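Local coordinates for protein esterase A (PDB 5GKV) that probably hydrolyses ester substrates, as a serine hydrolase homologous to penicillin-binding proteins and of the beta-lactamase family, at residues A[268-274]-A[357-361]. Residues are numbered along the deposited sequence; the frame is centred on the assembly and turned at random.
Sequences ATAPALA and SGAYV
Ala359 and Val361, whose CB atoms point from the strand toward the helix, make most of the apolar contact with the first turn of helix 270-281. The methyl of Ala359 fits against that turn, its CB 3.6 Å from Leu273 CB and 3.5 Å from the carbonyl oxygen Ala270 O. Next to it, Val361 holds CG2 anti to its own carbonyl carbon, and this branch lies under the start of the helix, 3.7 Å from Ala270 CA. Val361 CG2 also meets Leu273 CD1 at 3.9 Å, the two side chains crossing at about a right angle. The CA atoms come closest at Ala274 and Gly358, 4.4 Å apart, and Ala274 CB rests on Gly358 CA.

The axes of 270-274 and 357-361 approach to 6.4 Å and run roughly antiparallel, at 152°. In the penicillin-binding protein and serine beta-lactamase fold, helices pack on an antiparallel sheet, and here the helix covers one face of strand 356-362, which pairs with strands 42-49 and 347-351. On the other face Tyr360 reaches helix 373-384 and hydrogen-bonds Glu40.

One hydrogen bond crosses the interface. Ser357 OG sits between its own backbone N and carbonyl carbon, which turns it toward the helix, and it donates to Ala274 O over 2.8 Å. It meets the carbonyl at a C=O...OG angle of 140°, tilted 21° from its plane, so a buried hydroxyl is satisfied by the helix backbone. Within 268-274, Thr269 takes the N-cap position, its OG1 accepting a weak bond from Ala272 N at 3.3 Å.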
loop_
_atom_site.group_PDB
_atom_site.type_symbol
_atom_site.label_atom_id
_atom_site.label_comp_id
_atom_site.label_asym_id
_atom_site.label_seq_id
_atom_site.Cartn_x
_atom_site.Cartn_y
_atom_site.Cartn_z
ATOM N N ALA A 268 9.030 0.286 -5.748
ATOM C CA ALA A 268 9.998 0.084 -4.674
ATOM C C ALA A 268 10.641 -1.287 -4.806
ATOM O O ALA A 268 10.184 -2.141 -5.569
ATOM C CB ALA A 268 9.353 0.215 -3.296
ATOM N N THR A 269 11.681 -1.498 -4.004
ATOM C CA THR A 269 12.207 -2.827 -3.723
ATOM C C THR A 269 11.665 -3.309 -2.383
ATOM O O THR A 269 11.192 -2.520 -1.552
ATOM C CB THR A 269 13.735 -2.836 -3.658
ATOM O OG1 THR A 269 14.149 -2.085 -2.508
ATOM C CG2 THR A 269 14.355 -2.262 -4.933
ATOM N N ALA A 270 11.736 -4.623 -2.177
ATOM C CA ALA A 270 11.248 -5.184 -0.917
ATOM C C ALA A 270 12.011 -4.648 0.292
ATOM O O ALA A 270 11.362 -4.235 1.274
ATOM C CB ALA A 270 11.285 -6.712 -1.001
ATOM N N PRO A 271 13.351 -4.573 0.289
ATOM C CA PRO A 271 14.029 -4.005 1.472
ATOM C C PRO A 271 13.660 -2.559 1.759
ATOM O O PRO A 271 13.638 -2.150 2.928
ATOM C CB PRO A 271 15.521 -4.140 1.125
ATOM C CG PRO A 271 15.590 -5.177 0.073
ATOM C CD PRO A 271 14.327 -5.050 -0.713
ATOM N N ALA A 272 13.427 -1.748 0.727
ATOM C CA ALA A 272 13.018 -0.369 0.979
ATOM C C ALA A 272 11.747 -0.330 1.822
ATOM O O ALA A 272 11.667 0.421 2.810
ATOM C CB ALA A 272 12.825 0.377 -0.342
ATOM N N LEU A 273 10.758 -1.170 1.483
ATOM C CA LEU A 273 9.519 -1.199 2.258
ATOM C C LEU A 273 9.742 -1.795 3.640
ATOM O O LEU A 273 9.162 -1.323 4.631
ATOM C CB LEU A 273 8.434 -1.983 1.507
ATOM C CG LEU A 273 7.955 -1.304 0.216
ATOM C CD1 LEU A 273 7.159 -2.300 -0.620
ATOM C CD2 LEU A 273 7.120 -0.061 0.537
ATOM N N ALA A 274 10.571 -2.833 3.734
ATOM C CA ALA A 274 10.818 -3.447 5.036
ATOM C C ALA A 274 11.494 -2.464 5.980
ATOM O O ALA A 274 11.191 -2.437 7.181
ATOM C CB ALA A 274 11.661 -4.725 4.876
ATOM N N SER A 357 9.370 -6.300 10.804
ATOM C CA SER A 357 8.657 -5.785 9.640
ATOM C C SER A 357 9.081 -6.605 8.432
ATOM O O SER A 357 10.078 -7.339 8.475
ATOM C CB SER A 357 8.971 -4.298 9.400
ATOM O OG SER A 357 10.369 -4.161 9.195
ATOM N N GLY A 358 8.343 -6.450 7.336
ATOM C CA GLY A 358 8.732 -7.169 6.131
ATOM C C GLY A 358 7.983 -6.678 4.913
ATOM O O GLY A 358 7.025 -5.902 5.008
ATOM N N ALA A 359 8.435 -7.154 3.755
ATOM C CA ALA A 359 7.726 -6.859 2.520
ATOM C C ALA A 359 7.988 -7.966 1.516
ATOM O O ALA A 359 9.094 -8.502 1.442
ATOM C CB ALA A 359 8.159 -5.504 1.935
ATOM N N TYR A 360 6.954 -8.303 0.754
ATOM C CA TYR A 360 7.049 -9.227 -0.370
ATOM C C TYR A 360 6.691 -8.449 -1.630
ATOM O O TYR A 360 5.611 -7.854 -1.701
ATOM C CB TYR A 360 6.103 -10.406 -0.159
ATOM C CG TYR A 360 5.904 -11.297 -1.366
ATOM C CD1 TYR A 360 6.878 -12.233 -1.736
ATOM C CD2 TYR A 360 4.735 -11.228 -2.111
ATOM C CE1 TYR A 360 6.687 -13.058 -2.838
ATOM C CE2 TYR A 360 4.538 -12.039 -3.194
ATOM C CZ TYR A 360 5.512 -12.956 -3.558
ATOM O OH TYR A 360 5.301 -13.767 -4.656
ATOM N N VAL A 361 7.589 -8.448 -2.614
ATOM C CA VAL A 361 7.392 -7.669 -3.834
ATOM C C VAL A 361 7.666 -8.593 -5.014
ATOM O O VAL A 361 8.755 -9.167 -5.113
ATOM C CB VAL A 361 8.305 -6.434 -3.875
ATOM C CG1 VAL A 361 8.116 -5.693 -5.201
ATOM C CG2 VAL A 361 7.992 -5.492 -2.670
#